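Local coordinates for GCN5-related N-acetyltransferase (Sphaerobacter thermophilus, PDB 3TT2), which probably transfers acyl groups and carries two GNAT-family regions in one chain, at residues A[119-133]-A[309-323]. Numbering follows the deposited sequence.
With SO4 (sulfate ion), chain G.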
ATOM      1  N   ALA A 119      -2.094 -19.870  12.502  1.00 65.38           N
ATOM      2  CA  ALA A 119      -2.645 -18.763  13.261  1.00 65.26           C
ATOM      3  C   ALA A 119      -3.072 -19.261  14.630  1.00 73.76           C
ATOM      4  O   ALA A 119      -3.458 -20.433  14.769  1.00 83.89           O
ATOM      5  CB  ALA A 119      -3.840 -18.194  12.525  1.00 68.78           C
ATOM      6  N   PRO A 120      -3.023 -18.383  15.648  1.00 74.29           N
ATOM      7  CA  PRO A 120      -3.501 -18.769  16.977  1.00 77.14           C
ATOM      8  C   PRO A 120      -4.912 -19.265  16.789  1.00 81.83           C
ATOM      9  O   PRO A 120      -5.607 -18.743  15.914  1.00 83.00           O
ATOM     10  CB  PRO A 120      -3.528 -17.447  17.735  1.00 76.74           C
ATOM     11  CG  PRO A 120      -2.598 -16.566  17.017  1.00 74.68           C
ATOM     12  CD  PRO A 120      -2.680 -16.955  15.580  1.00 71.21           C
ATOM     13  N   ALA A 121      -5.331 -20.267  17.549  1.00 84.44           N
ATOM     14  CA  ALA A 121      -6.594 -20.918  17.228  1.00 78.10           C
ATOM     15  C   ALA A 121      -7.802 -20.030  17.523  1.00 82.86           C
ATOM     16  O   ALA A 121      -8.855 -20.174  16.895  1.00 80.88           O
ATOM     17  CB  ALA A 121      -6.708 -22.270  17.908  1.00 82.64           C
ATOM     18  N   GLU A 122      -7.649 -19.104  18.465  1.00 87.74           N
ATOM     19  CA  GLU A 122      -8.747 -18.208  18.827  1.00 96.96           C
ATOM     20  C   GLU A 122      -8.885 -17.018  17.865  1.00 92.58           C
ATOM     21  O   GLU A 122      -9.939 -16.392  17.786  1.00 94.30           O
ATOM     22  CB  GLU A 122      -8.590 -17.718  20.273  1.00108.50           C
ATOM     23  CG  GLU A 122      -7.472 -16.693  20.472  1.00116.20           C
ATOM     24  CD  GLU A 122      -6.082 -17.314  20.463  1.00121.61           C
ATOM     25  OE1 GLU A 122      -5.979 -18.561  20.367  1.00124.53           O
ATOM     26  OE2 GLU A 122      -5.090 -16.553  20.560  1.00119.64           O
ATOM     27  N   ALA A 123      -7.810 -16.721  17.139  1.00 91.40           N
ATOM     28  CA  ALA A 123      -7.761 -15.612  16.180  1.00 84.32           C
ATOM     29  C   ALA A 123      -8.756 -15.742  15.038  1.00 78.31           C
ATOM     30  O   ALA A 123      -8.846 -16.795  14.404  1.00 76.33           O
ATOM     31  CB  ALA A 123      -6.351 -15.477  15.607  1.00 78.84           C
ATOM     32  N   GLN A 124      -9.482 -14.658  14.767  1.00 78.36           N
ATOM     33  CA  GLN A 124     -10.315 -14.594  13.578  1.00 78.02           C
ATOM     34  C   GLN A 124      -9.425 -14.461  12.361  1.00 74.84           C
ATOM     35  O   GLN A 124      -8.348 -13.879  12.430  1.00 76.41           O
ATOM     36  CB  GLN A 124     -11.283 -13.423  13.630  1.00 75.02           C
ATOM     37  CG  GLN A 124     -10.713 -12.109  13.176  1.00 72.38           C
ATOM     38  CD  GLN A 124     -11.789 -11.142  12.686  1.00 77.42           C
ATOM     39  OE1 GLN A 124     -12.939 -11.529  12.455  1.00 75.47           O
ATOM     40  NE2 GLN A 124     -11.410  -9.876  12.513  1.00 79.07           N
ATOM     41  N   VAL A 125      -9.885 -15.004  11.245  1.00 69.61           N
ATOM     42  CA  VAL A 125      -9.082 -15.048  10.040  1.00 66.15           C
ATOM     43  C   VAL A 125      -9.834 -14.350   8.925  1.00 66.35           C
ATOM     44  O   VAL A 125     -10.968 -14.718   8.635  1.00 78.60           O
ATOM     45  CB  VAL A 125      -8.803 -16.500   9.637  1.00 66.19           C
ATOM     46  CG1 VAL A 125      -8.111 -16.550   8.293  1.00 54.11           C
ATOM     47  CG2 VAL A 125      -7.992 -17.212  10.727  1.00 58.40           C
ATOM     48  N   THR A 126      -9.224 -13.331   8.321  1.00 54.42           N
ATOM     49  CA  THR A 126      -9.868 -12.595   7.233  1.00 52.21           C
ATOM     50  C   THR A 126      -9.075 -12.635   5.937  1.00 58.63           C
ATOM     51  O   THR A 126      -7.857 -12.793   5.948  1.00 64.46           O
ATOM     52  CB  THR A 126     -10.162 -11.103   7.597  1.00 59.82           C
ATOM     53  OG1 THR A 126      -8.938 -10.375   7.793  1.00 58.14           O
ATOM     54  CG2 THR A 126     -11.025 -11.004   8.856  1.00 56.29           C
ATOM     55  N   VAL A 127      -9.792 -12.510   4.820  1.00 64.59           N
ATOM     56  CA  VAL A 127      -9.194 -12.262   3.504  1.00 59.90           C
ATOM     57  C   VAL A 127      -9.721 -10.928   3.006  1.00 58.88           C
ATOM     58  O   VAL A 127     -10.895 -10.601   3.224  1.00 59.63           O
ATOM     59  CB  VAL A 127      -9.603 -13.308   2.467  1.00 57.32           C
ATOM     60  CG1 VAL A 127      -9.024 -12.953   1.115  1.00 53.70           C
ATOM     61  CG2 VAL A 127      -9.165 -14.689   2.893  1.00 56.13           C
ATOM     62  N   GLN A 128      -8.866 -10.155   2.347  1.00 54.22           N
ATOM     63  CA  GLN A 128      -9.280  -8.853   1.878  1.00 56.02           C
ATOM     64  C   GLN A 128      -8.716  -8.472   0.512  1.00 68.03           C
ATOM     65  O   GLN A 128      -7.610  -8.880   0.133  1.00 72.19           O
ATOM     66  CB  GLN A 128      -8.933  -7.793   2.910  1.00 56.15           C
ATOM     67  CG  GLN A 128      -7.461  -7.527   3.063  1.00 53.80           C
ATOM     68  CD  GLN A 128      -7.182  -6.588   4.210  1.00 63.41           C
ATOM     69  OE1 GLN A 128      -7.975  -6.493   5.145  1.00 72.35           O
ATOM     70  NE2 GLN A 128      -6.063  -5.881   4.145  1.00 66.34           N
ATOM     71  N   HIS A 129      -9.509  -7.685  -0.216  1.00 65.18           N
ATOM     72  CA  HIS A 129      -9.183  -7.217  -1.552  1.00 55.28           C
ATOM     73  C   HIS A 129      -9.257  -5.703  -1.580  1.00 57.42           C
ATOM     74  O   HIS A 129     -10.112  -5.108  -0.928  1.00 61.11           O
ATOM     75  CB  HIS A 129     -10.205  -7.737  -2.552  1.00 55.83           C
ATOM     76  CG  HIS A 129     -10.049  -9.185  -2.893  1.00 62.08           C
ATOM     77  ND1 HIS A 129      -9.508  -9.610  -4.088  1.00 73.86           N
ATOM     78  CD2 HIS A 129     -10.388 -10.306  -2.213  1.00 60.68           C
ATOM     79  CE1 HIS A 129      -9.511 -10.933  -4.122  1.00 73.93           C
ATOM     80  NE2 HIS A 129     -10.042 -11.379  -2.996  1.00 63.46           N
ATOM     81  N   TYR A 130      -8.375  -5.072  -2.341  1.00 54.31           N
ATOM     82  CA  TYR A 130      -8.508  -3.646  -2.560  1.00 57.93           C
ATOM     83  C   TYR A 130      -9.037  -3.419  -3.961  1.00 64.45           C
ATOM     84  O   TYR A 130      -8.346  -3.674  -4.944  1.00 66.06           O
ATOM     85  CB  TYR A 130      -7.174  -2.950  -2.409  1.00 56.90           C
ATOM     86  CG  TYR A 130      -6.512  -3.141  -1.078  1.00 55.13           C
ATOM     87  CD1 TYR A 130      -6.584  -2.159  -0.101  1.00 63.86           C
ATOM     88  CD2 TYR A 130      -5.785  -4.284  -0.804  1.00 58.47           C
ATOM     89  CE1 TYR A 130      -5.966  -2.312   1.132  1.00 65.08           C
ATOM     90  CE2 TYR A 130      -5.155  -4.450   0.431  1.00 70.93           C
ATOM     91  CZ  TYR A 130      -5.254  -3.455   1.393  1.00 70.93           C
ATOM     92  OH  TYR A 130      -4.639  -3.604   2.616  1.00 79.97           O
ATOM     93  N   ILE A 131     -10.266  -2.929  -4.045  1.00 66.49           N
ATOM     94  CA  ILE A 131     -10.928  -2.763  -5.320  1.00 58.24           C
ATOM     95  C   ILE A 131     -10.927  -1.298  -5.757  1.00 73.45           C
ATOM     96  O   ILE A 131     -11.229  -0.418  -4.960  1.00 72.86           O
ATOM     97  CB  ILE A 131     -12.376  -3.290  -5.248  1.00 66.35           C
ATOM     98  CG1 ILE A 131     -12.392  -4.713  -4.692  1.00 58.05           C
ATOM     99  CG2 ILE A 131     -13.025  -3.282  -6.620  1.00 66.39           C
ATOM    100  CD1 ILE A 131     -11.435  -5.634  -5.405  1.00 56.97           C
ATOM    101  N   ARG A 132     -10.568  -1.037  -7.012  1.00 62.39           N
ATOM    102  CA  ARG A 132     -10.779   0.282  -7.584  1.00 73.66           C
ATOM    103  C   ARG A 132     -12.243   0.679  -7.441  1.00 72.07           C
ATOM    104  O   ARG A 132     -13.132  -0.081  -7.823  1.00 72.97           O
ATOM    105  CB  ARG A 132     -10.400   0.296  -9.062  1.00 78.97           C
ATOM    106  CG  ARG A 132      -8.913   0.385  -9.324  1.00 80.55           C
ATOM    107  CD  ARG A 132      -8.326   1.666  -8.753  1.00 80.48           C
ATOM    108  NE  ARG A 132      -9.176   2.819  -9.005  1.00 82.53           N
ATOM    109  CZ  ARG A 132      -9.081   3.567 -10.092  1.00 94.22           C
ATOM    110  NH1 ARG A 132      -9.885   4.607 -10.266  1.00 99.05           N
ATOM    111  NH2 ARG A 132      -8.173   3.267 -11.003  1.00 97.56           N
ATOM    112  N   ALA A 133     -12.490   1.869  -6.896  1.00 72.82           N
ATOM    113  CA  ALA A 133     -13.860   2.351  -6.705  1.00 79.77           C
ATOM    114  C   ALA A 133     -14.621   2.372  -8.023  1.00 86.66           C
ATOM    115  O   ALA A 133     -15.843   2.181  -8.054  1.00 87.33           O
ATOM    116  CB  ALA A 133     -13.871   3.737  -6.062  1.00 73.60           C
ATOM    117  N   ARG A 309      -8.923   5.939  -5.954  1.00 67.09           N
ATOM    118  CA  ARG A 309      -9.584   5.594  -4.710  1.00 62.20           C
ATOM    119  C   ARG A 309      -9.869   4.102  -4.707  1.00 61.75           C
ATOM    120  O   ARG A 309     -10.454   3.570  -5.652  1.00 63.06           O
ATOM    121  CB  ARG A 309     -10.912   6.341  -4.630  1.00 63.18           C
ATOM    122  CG  ARG A 309     -11.842   5.882  -3.504  1.00 64.36           C
ATOM    123  CD  ARG A 309     -13.128   6.658  -3.583  1.00 68.22           C
ATOM    124  NE  ARG A 309     -14.229   6.078  -2.830  1.00 76.33           N
ATOM    125  CZ  ARG A 309     -15.434   5.876  -3.346  1.00 86.73           C
ATOM    126  NH1 ARG A 309     -15.664   6.190  -4.618  1.00 85.71           N
ATOM    127  NH2 ARG A 309     -16.405   5.357  -2.598  1.00 96.66           N
ATOM    128  N   TYR A 310      -9.465   3.417  -3.651  1.00 55.07           N
ATOM    129  CA  TYR A 310      -9.804   2.014  -3.549  1.00 57.79           C
ATOM    130  C   TYR A 310     -10.779   1.821  -2.400  1.00 57.36           C
ATOM    131  O   TYR A 310     -10.761   2.575  -1.426  1.00 59.98           O
ATOM    132  CB  TYR A 310      -8.561   1.151  -3.319  1.00 55.54           C
ATOM    133  CG  TYR A 310      -7.573   1.107  -4.455  1.00 59.04           C
ATOM    134  CD1 TYR A 310      -7.547   0.041  -5.348  1.00 70.49           C
ATOM    135  CD2 TYR A 310      -6.646   2.108  -4.622  1.00 61.27           C
ATOM    136  CE1 TYR A 310      -6.622  -0.013  -6.381  1.00 68.35           C
ATOM    137  CE2 TYR A 310      -5.731   2.071  -5.651  1.00 67.01           C
ATOM    138  CZ  TYR A 310      -5.721   1.012  -6.526  1.00 71.13           C
ATOM    139  OH  TYR A 310      -4.790   0.992  -7.543  1.00 83.55           O
ATOM    140  N   VAL A 311     -11.646   0.825  -2.531  1.00 53.56           N
ATOM    141  CA  VAL A 311     -12.502   0.417  -1.436  1.00 57.08           C
ATOM    142  C   VAL A 311     -12.005  -0.928  -0.950  1.00 65.46           C
ATOM    143  O   VAL A 311     -11.934  -1.893  -1.714  1.00 65.41           O
ATOM    144  CB  VAL A 311     -13.964   0.273  -1.855  1.00 59.23           C
ATOM    145  CG1 VAL A 311     -14.820  -0.158  -0.651  1.00 65.63           C
ATOM    146  CG2 VAL A 311     -14.466   1.568  -2.415  1.00 56.87           C
ATOM    147  N   LEU A 312     -11.652  -0.991   0.327  1.00 61.00           N
ATOM    148  CA  LEU A 312     -11.166  -2.230   0.880  1.00 55.10           C
ATOM    149  C   LEU A 312     -12.336  -3.170   1.189  1.00 57.61           C
ATOM    150  O   LEU A 312     -13.230  -2.858   1.980  1.00 58.84           O
ATOM    151  CB  LEU A 312     -10.325  -1.948   2.117  1.00 53.74           C
ATOM    152  CG  LEU A 312      -9.883  -3.121   2.990  1.00 59.66           C
ATOM    153  CD1 LEU A 312      -9.384  -4.267   2.153  1.00 65.68           C
ATOM    154  CD2 LEU A 312      -8.782  -2.653   3.900  1.00 58.28           C
ATOM    155  N   HIS A 313     -12.310  -4.334   0.556  1.00 61.57           N
ATOM    156  CA  HIS A 313     -13.316  -5.353   0.793  1.00 69.39           C
ATOM    157  C   HIS A 313     -12.764  -6.500   1.629  1.00 77.69           C
ATOM    158  O   HIS A 313     -11.690  -7.026   1.338  1.00 80.46           O
ATOM    159  CB  HIS A 313     -13.898  -5.839  -0.526  1.00 65.98           C
ATOM    160  CG  HIS A 313     -14.912  -4.900  -1.097  1.00 72.63           C
ATOM    161  ND1 HIS A 313     -14.563  -3.732  -1.742  1.00 73.69           N
ATOM    162  CD2 HIS A 313     -16.266  -4.935  -1.086  1.00 76.02           C
ATOM    163  CE1 HIS A 313     -15.660  -3.101  -2.122  1.00 74.71           C
ATOM    164  NE2 HIS A 313     -16.707  -3.806  -1.730  1.00 75.77           N
ATOM    165  N   ARG A 314     -13.500  -6.865   2.679  1.00 76.03           N
ATOM    166  CA  ARG A 314     -13.049  -7.885   3.617  1.00 71.33           C
ATOM    167  C   ARG A 314     -14.101  -8.953   3.897  1.00 72.13           C
ATOM    168  O   ARG A 314     -15.286  -8.652   4.008  1.00 76.66           O
ATOM    169  CB  ARG A 314     -12.650  -7.229   4.929  1.00 66.21           C
ATOM    170  CG  ARG A 314     -11.979  -8.168   5.887  1.00 66.21           C
ATOM    171  CD  ARG A 314     -11.504  -7.423   7.102  1.00 67.18           C
ATOM    172  NE  ARG A 314     -10.435  -6.467   6.805  1.00 63.30           N
ATOM    173  CZ  ARG A 314     -10.216  -5.376   7.532  1.00 62.18           C
ATOM    174  NH1 ARG A 314     -11.015  -5.126   8.567  1.00 60.04           N
ATOM    175  NH2 ARG A 314      -9.222  -4.532   7.235  1.00 56.79           N
ATOM    176  N   LYS A 315     -13.661 -10.199   4.019  1.00 69.29           N
ATOM    177  CA  LYS A 315     -14.552 -11.299   4.380  1.00 73.55           C
ATOM    178  C   LYS A 315     -13.942 -12.099   5.519  1.00 76.67           C
ATOM    179  O   LYS A 315     -12.729 -12.283   5.563  1.00 85.11           O
ATOM    180  CB  LYS A 315     -14.773 -12.211   3.176  1.00 71.89           C
ATOM    181  CG  LYS A 315     -15.757 -13.340   3.399  1.00 67.79           C
ATOM    182  CD  LYS A 315     -15.605 -14.355   2.294  1.00 68.62           C
ATOM    183  CE  LYS A 315     -16.725 -15.367   2.289  1.00 76.27           C
ATOM    184  NZ  LYS A 315     -16.625 -16.240   1.078  1.00 79.06           N
ATOM    185  N   GLU A 316     -14.769 -12.585   6.436  1.00 72.25           N
ATOM    186  CA  GLU A 316     -14.240 -13.352   7.555  1.00 74.07           C
ATOM    187  C   GLU A 316     -14.244 -14.845   7.256  1.00 81.59           C
ATOM    188  O   GLU A 316     -15.309 -15.458   7.158  1.00 86.27           O
ATOM    189  CB  GLU A 316     -15.033 -13.086   8.830  1.00 79.86           C
ATOM    190  CG  GLU A 316     -14.611 -13.956  10.008  1.00 89.99           C
ATOM    191  CD  GLU A 316     -15.592 -13.913  11.174  1.00 98.59           C
ATOM    192  OE1 GLU A 316     -16.479 -14.798  11.251  1.00 98.51           O
ATOM    193  OE2 GLU A 316     -15.464 -13.002  12.021  1.00101.29           O
ATOM    194  N   ILE A 317     -13.047 -15.421   7.134  1.00 79.55           N
ATOM    195  CA  ILE A 317     -12.877 -16.845   6.849  1.00 78.82           C
ATOM    196  C   ILE A 317     -13.101 -17.722   8.088  1.00 85.77           C
ATOM    197  O   ILE A 317     -13.723 -18.789   8.002  1.00 86.79           O
ATOM    198  CB  ILE A 317     -11.491 -17.133   6.269  1.00 78.07           C
ATOM    199  CG1 ILE A 317     -11.311 -16.413   4.930  1.00 77.30           C
ATOM    200  CG2 ILE A 317     -11.283 -18.625   6.097  1.00 85.64           C
ATOM    201  CD1 ILE A 317     -12.368 -16.707   3.903  1.00 75.27           C
ATOM    202  N   ARG A 318     -12.594 -17.282   9.236  1.00 85.52           N
ATOM    203  CA  ARG A 318     -12.896 -17.969  10.487  1.00 93.76           C
ATOM    204  C   ARG A 318     -13.181 -16.966  11.587  1.00 74.36           C
ATOM    205  O   ARG A 318     -12.491 -15.972  11.701  1.00 78.30           O
ATOM    206  CB  ARG A 318     -11.708 -18.840  10.891  1.00 93.12           C
ATOM    207  CG  ARG A 318     -11.971 -19.796  12.030  1.00 89.50           C
ATOM    208  CD  ARG A 318     -10.685 -20.483  12.452  1.00 88.68           C
ATOM    209  NE  ARG A 318      -9.735 -19.542  13.036  1.00 84.57           N
ATOM    210  CZ  ARG A 318      -8.525 -19.879  13.463  1.00 81.70           C
ATOM    211  NH1 ARG A 318      -8.115 -21.135  13.368  1.00 79.25           N
ATOM    212  NH2 ARG A 318      -7.727 -18.960  13.986  1.00 79.56           N
ATOM    213  N   PRO A 319     -14.173 -17.255  12.433  1.00 82.29           N
ATOM    214  CA  PRO A 319     -14.510 -16.343  13.537  1.00 87.17           C
ATOM    215  C   PRO A 319     -13.501 -16.388  14.679  1.00 90.26           C
ATOM    216  O   PRO A 319     -12.785 -17.376  14.849  1.00 96.69           O
ATOM    217  CB  PRO A 319     -15.879 -16.846  14.013  1.00 80.75           C
ATOM    218  CG  PRO A 319     -15.939 -18.276  13.553  1.00 94.10           C
ATOM    219  CD  PRO A 319     -15.168 -18.332  12.272  1.00 87.28           C
ATOM    220  N   GLY A 320     -13.446 -15.310  15.450  1.00 85.10           N
ATOM    221  CA  GLY A 320     -12.519 -15.222  16.558  1.00 83.34           C
ATOM    222  C   GLY A 320     -12.154 -13.793  16.881  1.00 83.84           C
ATOM    223  O   GLY A 320     -12.702 -12.849  16.307  1.00 81.81           O
ATOM    224  N   ILE A 321     -11.219 -13.630  17.808  1.00 87.66           N
ATOM    225  CA  ILE A 321     -10.839 -12.302  18.271  1.00 92.80           C
ATOM    226  C   ILE A 321      -9.927 -11.662  17.242  1.00 92.81           C
ATOM    227  O   ILE A 321      -9.271 -12.371  16.485  1.00 92.94           O
ATOM    228  CB  ILE A 321     -10.152 -12.371  19.654  1.00 98.90           C
ATOM    229  CG1 ILE A 321      -8.692 -12.805  19.519  1.00 99.56           C
ATOM    230  CG2 ILE A 321     -10.937 -13.317  20.609  1.00 82.13           C
ATOM    231  CD1 ILE A 321      -7.939 -12.823  20.815  1.00102.03           C
ATOM    232  N   ASP A 322      -9.864 -10.336  17.195  1.00 99.08           N
ATOM    233  CA  ASP A 322      -9.149  -9.722  16.088  1.00103.15           C
ATOM    234  C   ASP A 322      -7.714  -9.535  16.503  1.00102.09           C
ATOM    235  O   ASP A 322      -7.378  -8.708  17.346  1.00102.13           O
ATOM    236  CB  ASP A 322      -9.788  -8.387  15.688  1.00110.85           C
ATOM    237  CG  ASP A 322      -8.909  -7.566  14.752  1.00118.75           C
ATOM    238  OD1 ASP A 322      -8.015  -8.143  14.097  1.00123.12           O
ATOM    239  OD2 ASP A 322      -9.111  -6.336  14.661  1.00121.23           O
ATOM    240  N   LEU A 323      -6.863 -10.337  15.883  1.00102.90           N
ATOM    241  CA  LEU A 323      -5.447 -10.281  16.166  1.00104.22           C
ATOM    242  C   LEU A 323      -4.600  -9.504  15.159  1.00110.83           C
ATOM    243  O   LEU A 323      -3.398  -9.355  15.349  1.00115.03           O
ATOM    244  CB  LEU A 323      -4.901 -11.686  16.383  1.00102.10           C
ATOM    245  CG  LEU A 323      -5.437 -12.315  17.673  1.00107.15           C
ATOM    246  CD1 LEU A 323      -4.664 -13.573  18.080  1.00107.90           C
ATOM    247  CD2 LEU A 323      -5.426 -11.278  18.786  1.00108.76           C
TER
HETATM  248  S   SO4 G 336     -11.543   6.498  -8.849  1.00153.75           S
HETATM  249  O1  SO4 G 336     -11.909   7.350  -7.713  1.00152.70           O
HETATM  250  O2  SO4 G 336     -10.605   7.210  -9.721  1.00154.52           O
HETATM  251  O3  SO4 G 336     -10.915   5.272  -8.365  1.00152.52           O
HETATM  252  O4  SO4 G 336     -12.750   6.148  -9.596  1.00153.22           O
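Strand 125-132 pairs antiparallel with strand 309-316, their axes 4.5 Å apart at closest approach and 148° between directions. Paired backbone bonds join Val127 to Lys315, His129 to His313 and Ile131 to Val311. At Val125 the register slips by one: its O accepts from both Ile317 N (2.7 Å) and Arg318 N (3.1 Å), a classic beta bulge. On one face Arg314 grips Gln128 side-on, its NE 3.0 Å and its NH2 3.1 Å from the single atom OE1, which lies in the guanidinium plane; Gln128 NE2 is hydrogen-bonded to Ser86 OG on strand 84-91. Putting a leucine in place of Arg314 would probably leave Gln128 OE1 without either donor and the amide freer to turn. Leu312 carries CG opposite its backbone N (chi1 171°), which lets CD1 lie over one face of the Tyr130 ring, a CH-pi contact 4.2 Å from its centroid. Arg132 bends back so that CD lies over the Tyr310 ring, 3.7 Å from its centroid, while its NH2 pairs with Asp39. Past the bulge, Arg318 reaches into the 119-123 loop, where NH2 bonds Pro120 O (2.9 Å) and lies doubtfully close to Ala123 O, and Val125 CG2 packs over the guanidinium. The chain's last strand is thus inserted between strands 125-132 and 148-159 of the N-terminal GNAT region, and Arg318, with the Gln124 N to Ile321 O bond, holds the tail to that loop.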